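Local coordinates for ParB domain protein nuclease (Sulfolobus solfataricus, PDB 5K5D) that probably takes part in DNA partition as a ParB-like component of archaeal DNA segregation, and may act as a nuclease, at residues T166-S169 against A170-E174; A196-R199 against I200-W204; M231-L234 against D235-K238; D261-R264 against D265-E268. The protein carries 4 engineered substitutions. All coordinates share one frame; numbering follows the deposited sequence.

From the N terminus, the four contacts come in series, none nested in or crossing another, and each spans one unbroken piece of chain. Contact 1 turns strand 167-169 into helix 170-180. Contact 2 closes the junction between helix 189-201 and helix 203-210, and it touches contact 1 where Tyr173 packs on Arg199 and Ile200. Contact 3 starts helix 234-238 after the loop that follows helix 218-230; Trp204 of contact 2 packs on its Leu237 and Lys238. Contact 4 starts helix 264-271, and the engineered Met267 reaches Ile233 of contact 3. Contacts 1 and 4 lie farthest apart, with centres 34 Å from each other.

Contact 1. Residues T166-S169 against A170-E174; sequences TTIS and ALEYE
A capping box formed by Ser169 and Glu172 opens helix 170-180 directly after strand 167-169, the axes of the short segments 167-169 and 170-174 standing at 88° to each other. Ser169 is the N-cap. Its OG accepts from Glu172 N at 3.2 Å in a nearly straight bond, and weakly from Leu171 N. The reciprocal half of the box runs from Ser169 N to Glu172 OE1, 2.8 Å, on the anti lone pair of the carboxylate oxygen. Glu172 CG starts beside its backbone N, anti to the carbonyl carbon (chi1 -50°), and the chain beyond it runs extended, carrying OE1 to Ser169 N. Tyr173 N then binds Ser169 O at 3.0 Å, giving the first helical turn its backbone bond. Ile168 and Glu172 run antiparallel alongside each other, and Ile168 CG1 lies 3.4 Å from Glu172 CB. Beyond it, Ile168 CD1 approaches the edge of the Tyr173 ring near its plane and meets Tyr173 CB at 4.0 Å. An alanine in place of Glu172 has no carboxylate, and Ser169 N would probably be left without this acceptor, the cap resting on the serine half. Ser169 OG is also hydrogen-bonded to Asn156 OD1, and Ile168 pairs through its backbone with Val160 of strand 159-161. Tyr173 reaches between helices 109-128 and 189-201, where its OH bonds to Asp121.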
loop_
_atom_site.group_PDB
_atom_site.type_symbol
_atom_site.label_atom_id
_atom_site.label_comp_id
_atom_site.label_asym_id
_atom_site.label_seq_id
_atom_site.Cartn_x
_atom_site.Cartn_y
_atom_site.Cartn_z
ATOM N N THR B 166 -3.904 14.138 10.713
ATOM C CA THR B 166 -4.393 14.365 9.360
ATOM C C THR B 166 -5.731 13.667 9.179
ATOM O O THR B 166 -5.820 12.444 9.307
ATOM C CB THR B 166 -3.400 13.839 8.299
ATOM O OG1 THR B 166 -2.198 14.619 8.333
ATOM C CG2 THR B 166 -4.006 13.923 6.911
ATOM N N THR B 167 -6.774 14.441 8.902
ATOM C CA THR B 167 -8.085 13.864 8.622
ATOM C C THR B 167 -8.400 14.001 7.143
ATOM O O THR B 167 -7.903 14.909 6.479
ATOM C CB THR B 167 -9.207 14.523 9.452
ATOM O OG1 THR B 167 -9.208 15.936 9.218
ATOM C CG2 THR B 167 -8.998 14.257 10.935
ATOM N N ILE B 168 -9.229 13.100 6.630
ATOM C CA ILE B 168 -9.549 13.102 5.212
ATOM C C ILE B 168 -10.823 12.315 4.930
ATOM O O ILE B 168 -11.181 11.410 5.677
ATOM C CB ILE B 168 -8.375 12.532 4.388
ATOM C CG1 ILE B 168 -8.661 12.641 2.888
ATOM C CG2 ILE B 168 -8.070 11.094 4.803
ATOM C CD1 ILE B 168 -7.488 12.249 2.013
ATOM N N SER B 169 -11.512 12.671 3.853
ATOM C CA SER B 169 -12.752 12.001 3.487
ATOM C C SER B 169 -12.486 10.893 2.476
ATOM O O SER B 169 -11.423 10.849 1.854
ATOM C CB SER B 169 -13.751 13.000 2.902
ATOM O OG SER B 169 -13.351 13.425 1.611
ATOM N N ALA B 170 -13.455 9.999 2.320
ATOM C CA ALA B 170 -13.342 8.908 1.359
ATOM C C ALA B 170 -13.139 9.460 -0.041
ATOM O O ALA B 170 -12.515 8.819 -0.889
ATOM C CB ALA B 170 -14.583 8.034 1.403
ATOM N N LEU B 171 -13.671 10.651 -0.281
ATOM C CA LEU B 171 -13.590 11.251 -1.604
ATOM C C LEU B 171 -12.175 11.730 -1.897
ATOM O O LEU B 171 -11.595 11.384 -2.923
ATOM C CB LEU B 171 -14.572 12.410 -1.732
ATOM C CG LEU B 171 -14.673 13.020 -3.129
ATOM C CD1 LEU B 171 -15.105 11.969 -4.144
ATOM C CD2 LEU B 171 -15.638 14.194 -3.121
ATOM N N GLU B 172 -11.626 12.525 -0.987
ATOM C CA GLU B 172 -10.278 13.052 -1.151
ATOM C C GLU B 172 -9.290 11.903 -1.287
ATOM O O GLU B 172 -8.439 11.910 -2.177
ATOM C CB GLU B 172 -9.906 13.946 0.032
ATOM C CG GLU B 172 -10.959 14.997 0.360
ATOM C CD GLU B 172 -10.679 15.728 1.663
ATOM O OE1 GLU B 172 -10.937 15.147 2.739
ATOM O OE2 GLU B 172 -10.203 16.883 1.613
ATOM N N TYR B 173 -9.415 10.910 -0.407
ATOM C CA TYR B 173 -8.551 9.732 -0.443
ATOM C C TYR B 173 -8.648 9.013 -1.788
ATOM O O TYR B 173 -7.639 8.589 -2.349
ATOM C CB TYR B 173 -8.896 8.763 0.689
ATOM C CG TYR B 173 -7.830 7.718 0.940
ATOM C CD1 TYR B 173 -7.909 6.456 0.362
ATOM C CD2 TYR B 173 -6.741 7.996 1.756
ATOM C CE1 TYR B 173 -6.932 5.500 0.594
ATOM C CE2 TYR B 173 -5.758 7.051 1.992
ATOM C CZ TYR B 173 -5.859 5.807 1.409
ATOM O OH TYR B 173 -4.878 4.873 1.649
ATOM N N GLU B 174 -9.866 8.874 -2.299
ATOM C CA GLU B 174 -10.077 8.217 -3.581
ATOM C C GLU B 174 -9.443 9.000 -4.727
ATOM O O GLU B 174 -8.878 8.413 -5.650
ATOM C CB GLU B 174 -11.569 8.023 -3.848
ATOM C CG GLU B 174 -11.871 7.337 -5.164
ATOM C CD GLU B 174 -13.358 7.273 -5.451
ATOM O OE1 GLU B 174 -13.757 7.558 -6.601
ATOM O OE2 GLU B 174 -14.126 6.939 -4.525
#

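Contact 2. Residues A196-R199 against I200-W204; sequences AILR and INTPW
Asn201 grips Ile197 O with two hydrogen bonds, through its backbone N and through ND2, each at 2.9 Å. The side-chain bond lies in the carbonyl plane on a lone pair, with the oxygen in the plane of the amide, whereas the backbone N comes in tilted 25° from the carbonyl plane. Asn201 CG stands anti to its carbonyl carbon (chi1 -69°), and this bends the amide back over the last turn. A leucine in place of Asn201 lacks the amide donor, and the last turn would probably be held less firmly at Ile197 O. Thr202 N binds Leu198 O at 2.8 Å; the next residue, Pro203, has no N-H to offer that oxygen.

Among apolar contacts, Leu198 and Thr202 run side by side, CD2 of the leucine 3.5 Å from CG2 of the threonine. Arg199 crosses Ile200 at about a right angle, its CD 3.7 Å from Ile200 CD1.

The ionic interaction is a salt bridge from Arg199 NH2 to Asp121.

Thr202 leaves helical geometry and is also the N-cap of the next helix. Pro203 occupies the first turn of that helix, a position proline favours because it has no N-H; Thr202 thus serves as a one-residue junction between helices 189-201 and 203-210.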
loop_
_atom_site.group_PDB
_atom_site.type_symbol
_atom_site.label_atom_id
_atom_site.label_comp_id
_atom_site.label_asym_id
_atom_site.label_seq_id
_atom_site.Cartn_x
_atom_site.Cartn_y
_atom_site.Cartn_z
ATOM N N ALA B 196 -11.134 2.828 -1.094
ATOM C CA ALA B 196 -11.251 4.141 -0.470
ATOM C C ALA B 196 -12.356 4.169 0.581
ATOM O O ALA B 196 -12.166 4.696 1.680
ATOM C CB ALA B 196 -11.484 5.214 -1.523
ATOM N N ILE B 197 -13.508 3.596 0.242
ATOM C CA ILE B 197 -14.630 3.530 1.175
ATOM C C ILE B 197 -14.294 2.690 2.405
ATOM O O ILE B 197 -14.620 3.060 3.531
ATOM C CB ILE B 197 -15.891 2.970 0.501
ATOM C CG1 ILE B 197 -16.360 3.927 -0.596
ATOM C CG2 ILE B 197 -16.993 2.751 1.529
ATOM C CD1 ILE B 197 -17.625 3.490 -1.290
ATOM N N LEU B 198 -13.640 1.554 2.190
ATOM C CA LEU B 198 -13.249 0.705 3.301
ATOM C C LEU B 198 -12.192 1.403 4.145
ATOM O O LEU B 198 -12.234 1.352 5.371
ATOM C CB LEU B 198 -12.713 -0.642 2.804
ATOM C CG LEU B 198 -13.652 -1.531 1.986
ATOM C CD1 LEU B 198 -12.984 -2.859 1.677
ATOM C CD2 LEU B 198 -14.971 -1.747 2.708
ATOM N N ARG B 199 -11.247 2.060 3.484
ATOM C CA ARG B 199 -10.130 2.678 4.183
ATOM C C ARG B 199 -10.607 3.744 5.161
ATOM O O ARG B 199 -10.031 3.915 6.238
ATOM C CB ARG B 199 -9.140 3.276 3.184
ATOM C CG ARG B 199 -7.727 3.402 3.723
ATOM C CD ARG B 199 -7.532 4.708 4.452
ATOM N NE ARG B 199 -6.298 4.709 5.228
ATOM C CZ ARG B 199 -6.244 4.514 6.540
ATOM N NH1 ARG B 199 -7.362 4.309 7.225
ATOM N NH2 ARG B 199 -5.074 4.532 7.166
ATOM N N ILE B 200 -11.671 4.446 4.784
ATOM C CA ILE B 200 -12.184 5.555 5.583
ATOM C C ILE B 200 -13.288 5.130 6.549
ATOM O O ILE B 200 -13.291 5.526 7.718
ATOM C CB ILE B 200 -12.687 6.704 4.685
ATOM C CG1 ILE B 200 -11.535 7.662 4.370
ATOM C CG2 ILE B 200 -13.836 7.448 5.349
ATOM C CD1 ILE B 200 -10.345 6.994 3.697
ATOM N N ASN B 201 -14.218 4.317 6.062
ATOM C CA ASN B 201 -15.351 3.902 6.880
ATOM C C ASN B 201 -15.028 2.741 7.814
ATOM O O ASN B 201 -15.506 2.696 8.948
ATOM C CB ASN B 201 -16.558 3.560 6.003
ATOM C CG ASN B 201 -17.153 4.781 5.328
ATOM O OD1 ASN B 201 -18.034 5.437 5.876
ATOM N ND2 ASN B 201 -16.668 5.095 4.132
ATOM N N THR B 202 -14.196 1.817 7.345
ATOM C CA THR B 202 -13.951 0.580 8.079
ATOM C C THR B 202 -12.493 0.101 7.985
ATOM O O THR B 202 -12.204 -0.937 7.389
ATOM C CB THR B 202 -14.913 -0.524 7.594
ATOM O OG1 THR B 202 -14.741 -1.703 8.387
ATOM C CG2 THR B 202 -14.665 -0.845 6.122
ATOM N N PRO B 203 -11.568 0.861 8.591
ATOM C CA PRO B 203 -10.128 0.572 8.575
ATOM C C PRO B 203 -9.799 -0.828 9.097
ATOM O O PRO B 203 -8.948 -1.517 8.527
ATOM C CB PRO B 203 -9.553 1.625 9.530
ATOM C CG PRO B 203 -10.548 2.723 9.534
ATOM C CD PRO B 203 -11.881 2.073 9.367
ATOM N N TRP B 204 -10.462 -1.228 10.179
ATOM C CA TRP B 204 -10.258 -2.536 10.790
ATOM C C TRP B 204 -10.582 -3.651 9.808
ATOM O O TRP B 204 -10.063 -4.764 9.918
ATOM C CB TRP B 204 -11.154 -2.685 12.017
ATOM C CG TRP B 204 -12.607 -2.513 11.682
ATOM C CD1 TRP B 204 -13.301 -1.340 11.619
ATOM C CD2 TRP B 204 -13.541 -3.545 11.342
ATOM N NE1 TRP B 204 -14.606 -1.579 11.269
ATOM C CE2 TRP B 204 -14.778 -2.928 11.090
ATOM C CE3 TRP B 204 -13.446 -4.936 11.233
ATOM C CZ2 TRP B 204 -15.915 -3.644 10.736
ATOM C CZ3 TRP B 204 -14.574 -5.646 10.878
ATOM C CH2 TRP B 204 -15.792 -5.001 10.635
#

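Contact 3. Residues M231-L234 against D235-K238; sequences MGIL and DKLK. Engineered in segment 231-234: Met231 (natural residue Leu).
Ile233 and Leu234 offer their carbonyls to the first turn of helix 234-238: Leu237 N binds Ile233 O at 3.2 Å and Lys238 N binds Leu234 O at 3.0 Å. Ile233 sits at the N-cap position, but its hydrocarbon side chain gives the amides of that turn no side-chain acceptor. CG1 of Ile233 instead lies between its backbone N and carbonyl carbon (chi1 51°), which puts CG2 beside the backbone N, where it meets the aliphatic part of Lys236. The two chains cross at about a right angle, with Ile233 CG2 3.8 Å from Lys236 CD.

This is a helix-loop-helix junction: helix 218-230 ends, Gly232 leaves helical geometry with a positive phi of 63°, and the next helix begins. These residues fall within the second-domain range of the sequence family.

Leu237 turns its CB toward the start of the helix, 3.6 Å from Ile233 O, and its side chain also packs on Ile224 and Val228 of helix 218-230 and on Trp204. Val228 also packs on Ile233, and Tyr225 on Leu234. Lys238 CB comes within 3.5 Å of Leu234 O before its extended chain heads off.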
loop_
_atom_site.group_PDB
_atom_site.type_symbol
_atom_site.label_atom_id
_atom_site.label_comp_id
_atom_site.label_asym_id
_atom_site.label_seq_id
_atom_site.Cartn_x
_atom_site.Cartn_y
_atom_site.Cartn_z
HETATM N N MSE B 231 -27.632 -4.908 7.174
HETATM C CA MSE B 231 -28.215 -5.580 8.329
HETATM C C MSE B 231 -28.163 -4.685 9.564
HETATM O O MSE B 231 -28.626 -5.068 10.640
HETATM C CB MSE B 231 -27.466 -6.882 8.624
HETATM C CG MSE B 231 -27.123 -7.735 7.405
HETATM SE SE MSE B 231 -28.670 -8.534 6.534
HETATM C CE MSE B 231 -29.263 -7.019 5.458
ATOM N N GLY B 232 -27.583 -3.498 9.406
ATOM C CA GLY B 232 -27.438 -2.565 10.509
ATOM C C GLY B 232 -26.563 -3.097 11.626
ATOM O O GLY B 232 -26.794 -2.797 12.796
ATOM N N ILE B 233 -25.553 -3.883 11.268
ATOM C CA ILE B 233 -24.690 -4.516 12.262
ATOM C C ILE B 233 -23.207 -4.306 11.973
ATOM O O ILE B 233 -22.375 -5.153 12.300
ATOM C CB ILE B 233 -24.958 -6.025 12.348
ATOM C CG1 ILE B 233 -24.900 -6.644 10.951
ATOM C CG2 ILE B 233 -26.307 -6.288 12.988
ATOM C CD1 ILE B 233 -25.210 -8.119 10.926
ATOM N N LEU B 234 -22.882 -3.177 11.356
ATOM C CA LEU B 234 -21.495 -2.836 11.076
ATOM C C LEU B 234 -20.676 -2.822 12.370
ATOM O O LEU B 234 -19.598 -3.409 12.436
ATOM C CB LEU B 234 -21.420 -1.475 10.377
ATOM C CG LEU B 234 -20.090 -1.007 9.781
ATOM C CD1 LEU B 234 -19.783 -1.728 8.485
ATOM C CD2 LEU B 234 -20.140 0.490 9.543
ATOM N N ASP B 235 -21.207 -2.167 13.400
ATOM C CA ASP B 235 -20.493 -1.983 14.664
ATOM C C ASP B 235 -20.429 -3.239 15.519
ATOM O O ASP B 235 -19.468 -3.443 16.264
ATOM C CB ASP B 235 -21.120 -0.850 15.478
ATOM C CG ASP B 235 -20.850 0.515 14.880
ATOM O OD1 ASP B 235 -19.748 0.709 14.327
ATOM O OD2 ASP B 235 -21.737 1.390 14.962
ATOM N N LYS B 236 -21.464 -4.068 15.434
ATOM C CA LYS B 236 -21.465 -5.322 16.174
ATOM C C LYS B 236 -20.348 -6.213 15.646
ATOM O O LYS B 236 -19.620 -6.835 16.420
ATOM C CB LYS B 236 -22.821 -6.021 16.076
ATOM C CG LYS B 236 -23.935 -5.315 16.829
ATOM C CD LYS B 236 -25.252 -6.057 16.659
ATOM C CE LYS B 236 -26.375 -5.420 17.462
ATOM N NZ LYS B 236 -27.607 -6.266 17.425
ATOM N N LEU B 237 -20.204 -6.250 14.325
ATOM C CA LEU B 237 -19.136 -7.016 13.690
ATOM C C LEU B 237 -17.771 -6.454 14.057
ATOM O O LEU B 237 -16.861 -7.195 14.417
ATOM C CB LEU B 237 -19.303 -7.014 12.170
ATOM C CG LEU B 237 -18.181 -7.688 11.380
ATOM C CD1 LEU B 237 -18.003 -9.134 11.809
ATOM C CD2 LEU B 237 -18.440 -7.598 9.890
ATOM N N LYS B 238 -17.635 -5.135 13.958
ATOM C CA LYS B 238 -16.376 -4.465 14.263
ATOM C C LYS B 238 -15.977 -4.667 15.721
ATOM O O LYS B 238 -14.798 -4.837 16.032
ATOM C CB LYS B 238 -16.488 -2.969 13.964
ATOM C CG LYS B 238 -15.360 -2.124 14.540
ATOM C CD LYS B 238 -15.708 -0.635 14.490
ATOM C CE LYS B 238 -14.605 0.215 15.110
ATOM N NZ LYS B 238 -15.060 1.603 15.399
#

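Contact 4. Residues D261-R264 against D265-E268; sequences DEYR and DLME. Engineered in segment 265-268: Met267 (natural residue Leu).
Tyr263 and Leu266 meet side chain to side chain at the start of helix 264-271, Leu266 CD2 standing 4.3 Å from Tyr263 CD2 and approaching the ring obliquely. The tyrosine's CG is anti to its carbonyl carbon (chi1 -53°), and the outer part of its ring leads away from the leucine. On one face of that ring sits the preceding residue: Glu262 CG lies 3.3 Å above the plane, near the ring's periphery.

Arg264 is oriented differently. Its chain is extended from CG to NE and runs back toward Asp261, and its NE is thereby set beside the carboxylate of Asp261, three residues earlier. Arg264 NE forms a salt bridge with Asp261 OD1 at 3.1 Å, meeting the oxygen from above the carboxylate plane, 46° out of it. The same oxygen has a second cationic partner in Arg227 of helix 218-230, so two arginines share the aspartate and would probably favour its charged form. The backbone repeats the link, Arg264 N binding Asp261 O at 3.2 Å.

The helix starts with two nearly straight backbone bonds: Met267 N to Tyr263 O at 3.1 Å, and Glu268 N to Arg264 O at 2.9 Å. The engineered Met267, a selenomethionine, turns its CB toward Arg264 O at 3.4 Å; the remainder of its bent chain leads to Ile257 and Ile258 of helix 252-259.

Residues 261-262, a short 3-10 segment, link helix 252-259 to helix 264-271, whose first turn takes the i to i+4 backbone bonds of an alpha-helical N terminus.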
loop_
_atom_site.group_PDB
_atom_site.type_symbol
_atom_site.label_atom_id
_atom_site.label_comp_id
_atom_site.label_asym_id
_atom_site.label_seq_id
_atom_site.Cartn_x
_atom_site.Cartn_y
_atom_site.Cartn_z
ATOM N N ASP B 261 -27.789 -15.729 3.193
ATOM C CA ASP B 261 -28.936 -15.424 4.040
ATOM C C ASP B 261 -29.492 -16.610 4.816
ATOM O O ASP B 261 -30.165 -16.427 5.826
ATOM C CB ASP B 261 -30.052 -14.801 3.206
ATOM C CG ASP B 261 -29.917 -13.306 3.090
ATOM O OD1 ASP B 261 -29.685 -12.655 4.131
ATOM O OD2 ASP B 261 -30.037 -12.784 1.962
ATOM N N GLU B 262 -29.234 -17.824 4.346
ATOM C CA GLU B 262 -29.765 -18.990 5.039
ATOM C C GLU B 262 -29.009 -19.255 6.338
ATOM O O GLU B 262 -29.218 -20.276 6.989
ATOM C CB GLU B 262 -29.758 -20.234 4.143
ATOM C CG GLU B 262 -28.386 -20.839 3.904
ATOM C CD GLU B 262 -28.450 -22.320 3.558
ATOM O OE1 GLU B 262 -27.791 -22.733 2.580
ATOM O OE2 GLU B 262 -29.151 -23.073 4.268
ATOM N N TYR B 263 -28.133 -18.330 6.716
ATOM C CA TYR B 263 -27.400 -18.458 7.970
ATOM C C TYR B 263 -27.596 -17.247 8.875
ATOM O O TYR B 263 -26.776 -16.980 9.750
ATOM C CB TYR B 263 -25.915 -18.696 7.707
ATOM C CG TYR B 263 -25.653 -19.859 6.778
ATOM C CD1 TYR B 263 -25.379 -19.649 5.434
ATOM C CD2 TYR B 263 -25.694 -21.168 7.239
ATOM C CE1 TYR B 263 -25.142 -20.707 4.579
ATOM C CE2 TYR B 263 -25.460 -22.233 6.392
ATOM C CZ TYR B 263 -25.186 -21.998 5.063
ATOM O OH TYR B 263 -24.955 -23.056 4.214
ATOM N N ARG B 264 -28.693 -16.524 8.667
ATOM C CA ARG B 264 -29.005 -15.349 9.473
ATOM C C ARG B 264 -29.022 -15.648 10.969
ATOM O O ARG B 264 -28.427 -14.918 11.760
ATOM C CB ARG B 264 -30.350 -14.755 9.061
ATOM C CG ARG B 264 -30.300 -13.896 7.815
ATOM C CD ARG B 264 -31.614 -13.168 7.617
ATOM N NE ARG B 264 -31.531 -12.145 6.579
ATOM C CZ ARG B 264 -32.508 -11.291 6.295
ATOM N NH1 ARG B 264 -33.647 -11.337 6.974
ATOM N NH2 ARG B 264 -32.346 -10.390 5.335
ATOM N N ASP B 265 -29.714 -16.715 11.356
ATOM C CA ASP B 265 -29.862 -17.060 12.767
ATOM C C ASP B 265 -28.507 -17.229 13.443
ATOM O O ASP B 265 -28.283 -16.723 14.541
ATOM C CB ASP B 265 -30.692 -18.334 12.923
ATOM C CG ASP B 265 -32.065 -18.215 12.293
ATOM O OD1 ASP B 265 -32.670 -17.127 12.392
ATOM O OD2 ASP B 265 -32.536 -19.206 11.690
ATOM N N LEU B 266 -27.607 -17.942 12.777
ATOM C CA LEU B 266 -26.259 -18.156 13.289
ATOM C C LEU B 266 -25.519 -16.834 13.461
ATOM O O LEU B 266 -24.917 -16.582 14.504
ATOM C CB LEU B 266 -25.479 -19.083 12.356
ATOM C CG LEU B 266 -25.482 -20.571 12.716
ATOM C CD1 LEU B 266 -26.831 -21.007 13.258
ATOM C CD2 LEU B 266 -25.078 -21.414 11.517
HETATM N N MSE B 267 -25.569 -16.000 12.428
HETATM C CA MSE B 267 -24.952 -14.679 12.454
HETATM C C MSE B 267 -25.418 -13.844 13.644
HETATM O O MSE B 267 -24.601 -13.366 14.434
HETATM C CB MSE B 267 -25.252 -13.931 11.153
HETATM C CG MSE B 267 -24.044 -13.747 10.261
HETATM SE SE MSE B 267 -22.616 -12.726 11.112
HETATM C CE MSE B 267 -23.441 -10.964 11.041
ATOM N N GLU B 268 -26.730 -13.664 13.761
ATOM C CA GLU B 268 -27.304 -12.903 14.865
ATOM C C GLU B 268 -26.813 -13.435 16.202
ATOM O O GLU B 268 -26.644 -12.678 17.156
ATOM C CB GLU B 268 -28.834 -12.950 14.823
ATOM C CG GLU B 268 -29.451 -12.283 13.601
ATOM C CD GLU B 268 -29.220 -10.778 13.565
ATOM O OE1 GLU B 268 -28.441 -10.267 14.398
ATOM O OE2 GLU B 268 -29.822 -10.102 12.703
#